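PDB 5Z6D: DUF1881 domain-containing protein from Neurospora crassa, which is of uncertain cellular function but joins a betagamma-crystallin domain to an Ig-like domain, with interface interactions that render its calcium-binding site inoperative. Local coordinates for residues Gln14-Glu19 with Gln71-Asp76; Gly47-Val52 with Val86-Arg91; Val112-Val117 with Val143-Tyr148. The protein carries 1 engineered substitution. One frame throughout, in Å; residues are numbered along the deposited sequence.

Contact 1: residues Gln14-Glu19 with Gln71-Asp76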
loop_
_atom_site.group_PDB
_atom_site.type_symbol
_atom_site.label_atom_id
_atom_site.label_comp_id
_atom_site.label_asym_id
_atom_site.label_seq_id
_atom_site.Cartn_x
_atom_site.Cartn_y
_atom_site.Cartn_z
ATOM N N GLN A 14 -9.432 -17.874 -14.315
ATOM C CA GLN A 14 -8.435 -18.052 -15.349
ATOM C C GLN A 14 -8.721 -17.239 -16.615
ATOM O O GLN A 14 -7.796 -16.797 -17.293
ATOM C CB GLN A 14 -8.338 -19.547 -15.671
ATOM C CG GLN A 14 -8.050 -19.902 -17.109
ATOM C CD GLN A 14 -8.547 -21.294 -17.459
ATOM O OE1 GLN A 14 -9.722 -21.615 -17.271
ATOM N NE2 GLN A 14 -7.651 -22.129 -17.960
ATOM N N LYS A 15 -9.996 -17.030 -16.934
ATOM C CA LYS A 15 -10.339 -16.203 -18.084
ATOM C C LYS A 15 -11.030 -14.913 -17.650
ATOM O O LYS A 15 -11.431 -14.781 -16.486
ATOM C CB LYS A 15 -11.227 -16.983 -19.055
ATOM C CG LYS A 15 -10.825 -18.440 -19.212
ATOM C CD LYS A 15 -10.966 -18.902 -20.651
ATOM C CE LYS A 15 -11.178 -20.407 -20.732
ATOM N NZ LYS A 15 -12.505 -20.810 -20.183
ATOM N N LYS A 16 -11.152 -13.968 -18.579
ATOM C CA LYS A 16 -11.847 -12.713 -18.305
ATOM C C LYS A 16 -13.349 -12.959 -18.135
ATOM O O LYS A 16 -13.850 -14.023 -18.481
ATOM C CB LYS A 16 -11.596 -11.698 -19.421
ATOM C CG LYS A 16 -10.148 -11.262 -19.558
ATOM C CD LYS A 16 -9.955 -10.319 -20.728
ATOM C CE LYS A 16 -8.519 -9.804 -20.771
ATOM N NZ LYS A 16 -8.299 -8.801 -21.834
ATOM N N ASN A 17 -14.045 -11.972 -17.579
ATOM C CA ASN A 17 -15.492 -12.021 -17.396
ATOM C C ASN A 17 -16.009 -13.248 -16.640
ATOM O O ASN A 17 -17.099 -13.756 -16.934
ATOM C CB ASN A 17 -16.187 -11.930 -18.759
ATOM C CG ASN A 17 -17.609 -11.407 -18.654
ATOM O OD1 ASN A 17 -17.915 -10.584 -17.790
ATOM N ND2 ASN A 17 -18.490 -11.893 -19.527
ATOM N N PHE A 18 -15.219 -13.713 -15.671
ATOM C CA PHE A 18 -15.641 -14.706 -14.682
ATOM C C PHE A 18 -15.972 -16.072 -15.286
ATOM O O PHE A 18 -16.842 -16.788 -14.785
ATOM C CB PHE A 18 -16.847 -14.184 -13.895
ATOM C CG PHE A 18 -16.761 -12.722 -13.553
ATOM C CD1 PHE A 18 -15.885 -12.285 -12.573
ATOM C CD2 PHE A 18 -17.549 -11.780 -14.205
ATOM C CE1 PHE A 18 -15.795 -10.939 -12.246
ATOM C CE2 PHE A 18 -17.462 -10.434 -13.886
ATOM C CZ PHE A 18 -16.574 -10.007 -12.894
ATOM N N GLU A 19 -15.279 -16.441 -16.355
ATOM C CA GLU A 19 -15.581 -17.708 -17.012
ATOM C C GLU A 19 -14.529 -18.755 -16.641
ATOM O O GLU A 19 -13.390 -18.412 -16.291
ATOM C CB GLU A 19 -15.679 -17.519 -18.528
ATOM C CG GLU A 19 -16.583 -16.352 -18.978
ATOM C CD GLU A 19 -18.087 -16.617 -18.825
ATOM O OE1 GLU A 19 -18.475 -17.533 -18.072
ATOM O OE2 GLU A 19 -18.891 -15.898 -19.470
ATOM N N GLN A 71 -14.237 -7.554 -10.664
ATOM C CA GLN A 71 -13.601 -6.961 -11.849
ATOM C C GLN A 71 -13.551 -7.961 -12.992
ATOM O O GLN A 71 -12.977 -9.032 -12.852
ATOM C CB GLN A 71 -12.183 -6.485 -11.512
ATOM C CG GLN A 71 -12.141 -5.429 -10.434
ATOM C CD GLN A 71 -12.778 -4.131 -10.883
ATOM O OE1 GLN A 71 -12.352 -3.524 -11.867
ATOM N NE2 GLN A 71 -13.829 -3.712 -10.182
ATOM N N ALA A 72 -14.127 -7.608 -14.137
ATOM C CA ALA A 72 -14.198 -8.571 -15.232
ATOM C C ALA A 72 -12.884 -8.684 -16.016
ATOM O O ALA A 72 -12.725 -9.593 -16.835
ATOM C CB ALA A 72 -15.353 -8.211 -16.174
ATOM N N ASP A 73 -11.940 -7.784 -15.743
ATOM C CA ASP A 73 -10.641 -7.804 -16.411
ATOM C C ASP A 73 -9.529 -7.262 -15.517
ATOM O O ASP A 73 -9.449 -6.056 -15.293
ATOM C CB ASP A 73 -10.723 -6.982 -17.709
ATOM C CG ASP A 73 -9.538 -7.215 -18.644
ATOM O OD1 ASP A 73 -8.531 -7.821 -18.206
ATOM O OD2 ASP A 73 -9.613 -6.794 -19.819
ATOM N N ILE A 74 -8.668 -8.150 -15.016
ATOM C CA ILE A 74 -7.478 -7.711 -14.274
ATOM C C ILE A 74 -6.176 -8.114 -14.969
ATOM O O ILE A 74 -5.149 -8.310 -14.315
ATOM C CB ILE A 74 -7.466 -8.265 -12.830
ATOM C CG1 ILE A 74 -7.523 -9.799 -12.813
ATOM C CG2 ILE A 74 -8.620 -7.677 -12.037
ATOM C CD1 ILE A 74 -7.296 -10.394 -11.428
ATOM N N SER A 75 -6.215 -8.212 -16.292
ATOM C CA SER A 75 -5.056 -8.632 -17.072
ATOM C C SER A 75 -3.956 -7.569 -17.183
ATOM O O SER A 75 -2.844 -7.874 -17.616
ATOM C CB SER A 75 -5.504 -9.032 -18.471
ATOM O OG SER A 75 -6.064 -7.914 -19.144
ATOM N N ASP A 76 -4.268 -6.330 -16.813
ATOM C CA ASP A 76 -3.340 -5.214 -16.986
ATOM C C ASP A 76 -3.191 -4.431 -15.689
ATOM O O ASP A 76 -3.775 -3.361 -15.531
ATOM C CB ASP A 76 -3.836 -4.289 -18.106
ATOM C CG ASP A 76 -2.773 -3.310 -18.579
ATOM O OD1 ASP A 76 -1.757 -3.129 -17.876
ATOM O OD2 ASP A 76 -2.962 -2.711 -19.660
#
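Two loops of the betagamma-crystallin domain meet here at the protein surface: the turn joining strands 9-13 and 23-26, and the segment 71-76 leading toward strand 82-87. Backbone bonding is limited to one link, but a good one. The amide of Asn17 gives an almost linear bond (175°) to Ala72 O, N to O 2.8 Å, arriving in the carbonyl plane on a lone pair.

The charged part lies alongside. Lys16 is extended beyond CG, with CG anti to its carbonyl carbon, and runs beside the Asp73 side chain in the same direction. Its NZ forms a salt bridge with Asp73 OD2 at 3.1 Å, meeting the carboxylate from above its plane. The preceding methylene leans over the same group, CE standing 3.2 Å from Asp73 OD1. That second oxygen is gripped twice from within its own loop: Ser75 N donates to the anti lone pair of Asp73 OD1 (3.0 Å), closing an Asx turn, and Ser75 OG donates to its syn lone pair (2.6 Å). These two bonds fix the rotation of the carboxylate beneath the lysine.

The apolar part is carried by Phe18, whose far end lies against Ala72: CZ is 3.6 Å from Ala72 CA, and CE2 is 3.8 Å from Ala72 CB. Asn17 and Phe18 both have left-handed helical backbone angles, consistent with the tightly folded first hairpin of crystallin Greek keys, where an aromatic residue occupies this position. Ser43 OG binds Lys15 O and Phe18 N, tying the turn to the strand beginning there.

With Asp73 already doubly held on OD1, the salt bridge probably adds modestly to the turn's attachment, since its groups are exposed, while the straight backbone bond and the ring contact probably do more to join the loops.

Contact 2: residues Gly47-Val52 with Val86-Arg91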
loop_
_atom_site.group_PDB
_atom_site.type_symbol
_atom_site.label_atom_id
_atom_site.label_comp_id
_atom_site.label_asym_id
_atom_site.label_seq_id
_atom_site.Cartn_x
_atom_site.Cartn_y
_atom_site.Cartn_z
ATOM N N GLY A 47 -16.633 -11.056 -2.990
ATOM C CA GLY A 47 -17.759 -11.153 -2.086
ATOM C C GLY A 47 -18.103 -9.809 -1.493
ATOM O O GLY A 47 -17.262 -8.904 -1.405
ATOM N N ALA A 48 -19.350 -9.678 -1.057
ATOM C CA ALA A 48 -19.879 -8.403 -0.572
ATOM C C ALA A 48 -19.182 -7.854 0.683
ATOM O O ALA A 48 -19.231 -6.655 0.952
ATOM C CB ALA A 48 -21.372 -8.553 -0.309
ATOM N N SER A 49 -18.552 -8.734 1.453
ATOM C CA SER A 49 -17.883 -8.320 2.678
ATOM C C SER A 49 -16.378 -8.516 2.566
ATOM O O SER A 49 -15.650 -8.405 3.555
ATOM C CB SER A 49 -18.421 -9.098 3.877
ATOM O OG SER A 49 -19.796 -8.813 4.080
ATOM N N ALA A 50 -15.926 -8.817 1.353
ATOM C CA ALA A 50 -14.516 -9.063 1.106
ATOM C C ALA A 50 -13.911 -7.928 0.288
ATOM O O ALA A 50 -14.610 -7.058 -0.249
ATOM C CB ALA A 50 -14.325 -10.385 0.399
ATOM N N LYS A 51 -12.592 -7.955 0.193
ATOM C CA LYS A 51 -11.847 -6.982 -0.568
ATOM C C LYS A 51 -10.479 -7.602 -0.825
ATOM O O LYS A 51 -10.000 -8.388 -0.008
ATOM C CB LYS A 51 -11.767 -5.679 0.215
ATOM C CG LYS A 51 -10.694 -4.710 -0.148
ATOM C CD LYS A 51 -10.765 -3.595 0.879
ATOM C CE LYS A 51 -9.799 -2.496 0.618
ATOM N NZ LYS A 51 -10.138 -1.373 1.520
ATOM N N VAL A 52 -9.867 -7.314 -1.972
ATOM C CA VAL A 52 -8.521 -7.814 -2.235
ATOM C C VAL A 52 -7.540 -6.662 -2.276
ATOM O O VAL A 52 -7.778 -5.658 -2.956
ATOM C CB VAL A 52 -8.409 -8.566 -3.568
ATOM C CG1 VAL A 52 -6.999 -9.135 -3.743
ATOM C CG2 VAL A 52 -9.439 -9.678 -3.665
ATOM N N VAL A 86 -9.044 -9.513 2.492
ATOM C CA VAL A 86 -9.337 -8.853 3.764
ATOM C C VAL A 86 -10.815 -8.486 3.883
ATOM O O VAL A 86 -11.567 -8.517 2.894
ATOM C CB VAL A 86 -8.482 -7.576 3.948
ATOM C CG1 VAL A 86 -6.984 -7.916 3.950
ATOM C CG2 VAL A 86 -8.818 -6.542 2.870
ATOM N N ASP A 87 -11.242 -8.143 5.093
ATOM C CA ASP A 87 -12.595 -7.630 5.291
ATOM C C ASP A 87 -12.794 -6.339 4.500
ATOM O O ASP A 87 -11.837 -5.625 4.218
ATOM C CB ASP A 87 -12.876 -7.381 6.774
ATOM C CG ASP A 87 -12.850 -8.660 7.593
ATOM O OD1 ASP A 87 -13.780 -9.478 7.436
ATOM O OD2 ASP A 87 -11.907 -8.848 8.393
ATOM N N ASP A 88 -14.036 -6.041 4.135
ATOM C CA ASP A 88 -14.322 -4.854 3.335
ATOM C C ASP A 88 -13.872 -3.541 3.982
ATOM O O ASP A 88 -13.569 -2.571 3.284
ATOM C CB ASP A 88 -15.823 -4.788 3.022
ATOM C CG ASP A 88 -16.689 -4.853 4.269
ATOM O OD1 ASP A 88 -16.368 -4.178 5.269
ATOM O OD2 ASP A 88 -17.700 -5.581 4.252
ATOM N N ASP A 89 -13.810 -3.508 5.312
ATOM C CA ASP A 89 -13.482 -2.273 6.001
ATOM C C ASP A 89 -12.040 -2.270 6.496
ATOM O O ASP A 89 -11.627 -1.384 7.245
ATOM C CB ASP A 89 -14.457 -2.017 7.162
ATOM C CG ASP A 89 -14.523 -3.166 8.154
ATOM O OD1 ASP A 89 -14.094 -4.296 7.825
ATOM O OD2 ASP A 89 -15.029 -2.933 9.273
ATOM N N THR A 90 -11.274 -3.264 6.067
ATOM C CA THR A 90 -9.831 -3.246 6.281
ATOM C C THR A 90 -9.210 -2.249 5.311
ATOM O O THR A 90 -9.643 -2.143 4.163
ATOM C CB THR A 90 -9.232 -4.638 6.097
ATOM O OG1 THR A 90 -9.659 -5.474 7.182
ATOM C CG2 THR A 90 -7.713 -4.585 6.069
ATOM N N ARG A 91 -8.212 -1.508 5.786
ATOM C CA ARG A 91 -7.650 -0.386 5.043
ATOM C C ARG A 91 -6.257 -0.633 4.512
ATOM O O ARG A 91 -5.366 -1.066 5.248
ATOM C CB ARG A 91 -7.604 0.856 5.923
ATOM C CG ARG A 91 -8.965 1.389 6.302
ATOM C CD ARG A 91 -9.703 1.870 5.087
ATOM N NE ARG A 91 -10.952 2.534 5.448
ATOM C CZ ARG A 91 -11.733 3.160 4.577
ATOM N NH1 ARG A 91 -11.385 3.211 3.298
ATOM N NH2 ARG A 91 -12.854 3.745 4.986
#
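Lys51 NZ, at the end of a buried and fully extended side chain, is gripped by one hydrogen bond, to Thr90 O at 2.8 Å; Glu66 on strand 64-67 adds only a long, weak ion pair. The bond to Thr90 O runs nearly along the C=O axis, at 165°. Lys51 gets there because CG is anti to its backbone N and every later torsion is also anti, so the chain reaches from the strand to the linker in one straight run. Its methylenes pass beside Val86, which points the same way; Lys51 CG is 4.0 Å from Val86 CG2, the methyl in the crowded position between Val86 N and its carbonyl carbon. The guanidinium of Arg91 lies near the ammonium without touching it, a like charge that would probably disfavour the protonated amine, which Thr90 O and, weakly, Glu66 would offset.

The backbone beneath is the end of an antiparallel pair of strands, 50-55 and 82-87, within the four-stranded sheet of the crystallin domain. Lys51 and Val86 form a hydrogen-bonded pair in which Val86 N gives a straight bond of 2.9 Å to Lys51 O, whereas the return bond from Lys51 N to Val86 O is weak. A type I turn, Gly47-Ala50, leads into the first strand, and another, Asp87-Thr90, follows the second. The second turn leads directly into strand 91-99 of the other domain, where Arg91 pairs through its backbone with Met136.

At the turns, Asp88 N reaches Ser49 O at 2.9 Å, from well above the carbonyl plane and at a bent angle. The Asp88 carboxylate, its CG in the crowded rotamer, folds back over Ser49, bringing OD2 to 3.2 Å from Ser49 CA.

Contact 3: residues Val112-Val117 with Val143-Tyr148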
loop_
_atom_site.group_PDB
_atom_site.type_symbol
_atom_site.label_atom_id
_atom_site.label_comp_id
_atom_site.label_asym_id
_atom_site.label_seq_id
_atom_site.Cartn_x
_atom_site.Cartn_y
_atom_site.Cartn_z
ATOM N N VAL A 112 10.388 2.931 3.900
ATOM C CA VAL A 112 9.424 2.611 4.927
ATOM C C VAL A 112 9.512 1.116 5.185
ATOM O O VAL A 112 9.222 0.318 4.298
ATOM C CB VAL A 112 7.988 2.994 4.492
ATOM C CG1 VAL A 112 7.012 2.697 5.602
ATOM C CG2 VAL A 112 7.906 4.465 4.117
ATOM N N ASP A 113 9.968 0.729 6.378
ATOM C CA ASP A 113 10.227 -0.681 6.630
ATOM C C ASP A 113 8.985 -1.399 7.120
ATOM O O ASP A 113 8.921 -1.830 8.272
ATOM C CB ASP A 113 11.350 -0.850 7.651
ATOM C CG ASP A 113 12.719 -0.866 7.011
ATOM O OD1 ASP A 113 12.791 -0.964 5.767
ATOM O OD2 ASP A 113 13.721 -0.793 7.756
ATOM N N ALA A 114 7.988 -1.512 6.249
ATOM C CA ALA A 114 6.731 -2.139 6.615
ATOM C C ALA A 114 6.895 -3.639 6.797
ATOM O O ALA A 114 7.257 -4.352 5.861
ATOM C CB ALA A 114 5.690 -1.856 5.563
ATOM N N ARG A 115 6.610 -4.127 7.997
ATOM C CA ARG A 115 6.904 -5.520 8.275
ATOM C C ARG A 115 5.818 -6.447 7.733
ATOM O O ARG A 115 6.084 -7.628 7.495
ATOM C CB ARG A 115 7.112 -5.722 9.775
ATOM C CG ARG A 115 8.340 -4.982 10.291
ATOM C CD ARG A 115 8.610 -5.266 11.758
ATOM N NE ARG A 115 9.231 -6.572 11.972
ATOM C CZ ARG A 115 9.883 -6.913 13.080
ATOM N NH1 ARG A 115 10.011 -6.042 14.072
ATOM N NH2 ARG A 115 10.414 -8.125 13.194
ATOM N N ASP A 116 4.616 -5.917 7.498
ATOM C CA ASP A 116 3.535 -6.752 6.988
ATOM C C ASP A 116 3.595 -6.860 5.459
ATOM O O ASP A 116 3.602 -7.968 4.923
ATOM C CB ASP A 116 2.146 -6.254 7.464
ATOM C CG ASP A 116 1.869 -4.777 7.146
ATOM O OD1 ASP A 116 2.766 -4.072 6.643
ATOM O OD2 ASP A 116 0.726 -4.320 7.418
ATOM N N VAL A 117 3.693 -5.733 4.758
ATOM C CA VAL A 117 3.655 -5.768 3.301
ATOM C C VAL A 117 5.048 -5.771 2.666
ATOM O O VAL A 117 5.192 -6.017 1.474
ATOM C CB VAL A 117 2.852 -4.577 2.714
ATOM C CG1 VAL A 117 1.395 -4.631 3.157
ATOM C CG2 VAL A 117 3.492 -3.255 3.111
ATOM N N VAL A 143 0.519 0.542 14.992
ATOM C CA VAL A 143 1.726 0.007 14.377
ATOM C C VAL A 143 2.786 1.084 14.312
ATOM O O VAL A 143 2.472 2.220 14.024
ATOM C CB VAL A 143 1.431 -0.527 12.948
ATOM C CG1 VAL A 143 2.719 -0.778 12.175
ATOM C CG2 VAL A 143 0.590 -1.788 13.028
ATOM N N THR A 144 4.031 0.746 14.645
ATOM C CA THR A 144 5.151 1.651 14.410
ATOM C C THR A 144 6.027 1.074 13.313
ATOM O O THR A 144 6.377 -0.107 13.350
ATOM C CB THR A 144 6.001 1.875 15.668
ATOM O OG1 THR A 144 5.271 2.679 16.595
ATOM C CG2 THR A 144 7.289 2.619 15.299
ATOM N N THR A 145 6.370 1.911 12.333
ATOM C CA THR A 145 7.155 1.482 11.183
ATOM C C THR A 145 8.336 2.420 10.984
ATOM O O THR A 145 8.179 3.639 10.961
ATOM C CB THR A 145 6.291 1.436 9.900
ATOM O OG1 THR A 145 5.216 0.511 10.096
ATOM C CG2 THR A 145 7.120 0.997 8.719
ATOM N N ALA A 146 9.533 1.856 10.867
ATOM C CA ALA A 146 10.722 2.695 10.746
ATOM C C ALA A 146 10.741 3.411 9.405
ATOM O O ALA A 146 10.340 2.842 8.389
ATOM C CB ALA A 146 11.975 1.859 10.918
ATOM N N VAL A 147 11.209 4.658 9.404
ATOM C CA VAL A 147 11.357 5.395 8.150
ATOM C C VAL A 147 12.738 6.048 8.037
ATOM O O VAL A 147 13.378 6.398 9.043
ATOM C CB VAL A 147 10.282 6.500 7.968
ATOM C CG1 VAL A 147 8.873 5.899 7.868
ATOM C CG2 VAL A 147 10.349 7.509 9.088
ATOM N N TYR A 148 13.197 6.213 6.797
ATOM C CA TYR A 148 14.533 6.756 6.537
ATOM C C TYR A 148 14.440 7.689 5.347
ATOM O O TYR A 148 13.959 7.296 4.287
ATOM C CB TYR A 148 15.560 5.645 6.249
ATOM C CG TYR A 148 15.592 4.520 7.271
ATOM C CD1 TYR A 148 16.576 4.478 8.257
ATOM C CD2 TYR A 148 14.639 3.496 7.244
ATOM C CE1 TYR A 148 16.601 3.451 9.196
ATOM C CE2 TYR A 148 14.658 2.477 8.179
ATOM C CZ TYR A 148 15.637 2.458 9.148
ATOM O OH TYR A 148 15.651 1.436 10.076
HETATM O O HOH W 1 9.688 -1.107 10.820
HETATM O O HOH W 2 14.240 -0.627 10.128
HETATM O O HOH W 3 5.823 -2.344 10.299
#
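The five-stranded antiparallel sheet of the Ig-like domain places strand 143-151 next to strand 108-112, and this contact lies where the latter strand ends. Val112 and Val147 form a non-hydrogen-bonded pair with their side chains parallel on one face, Val112 CG2 to Val147 CG1 4.1 Å. Val112 CG1 meets Thr145 CG2 at 3.6 Å, the two side chains crossing at about a right angle. The last direct bond is nearly straight (174°), from Asp113 N to Ala146 O at 2.9 Å.

Asp113 then centres an inverse gamma turn, closed by a weak bond from Ala114 N to Val112 O, and the chain peels off the sheet. Water continues the pairing: one molecule links Asp113 O to Ala146 N, another joins Arg115 N to Thr145 OG1. Thr145 CG2, anti to its backbone N, packs 3.4 Å from Asp113 O.

On the neighbouring strand, the Tyr148 ring is crossed obliquely by the Asp113 carboxylate, OD2 lying 3.4 Å from CE2, their planes 60° apart. A third water, in the ring plane, sits 2.4 Å from Asp113 OD2 and 2.5 Å from Tyr148 OH. An alanine at Tyr148 would remove the hydroxyl and the ring, and would probably leave the bridging water and the Asp113 carboxylate less firmly placed and Lys111 without its cation-pi partner. Asp113 OD1 is taken by Thr119 OG1.

In the fold
Contact 1 and most of contact 2 belong to the betagamma-crystallin part of the chain, where their segments alternate along the sequence; their centres are 19 Å apart and their nearest atoms about 8 Å. Contact 3 follows later, in the five-stranded sheet of the Ig-like domain, 33 Å from contact 1 between centres and on the opposite side of the chain's centre. Contact 2 lies between, its centre 23 Å from that of contact 3. Its second segment runs from strand 82-87 into strand 91-99, so it ends one domain's sheet and starts the other's. Val117 O also bonds Trp55 NE1, at the end of strand 50-55, linking the contact 3 loop back to the crystallin domain.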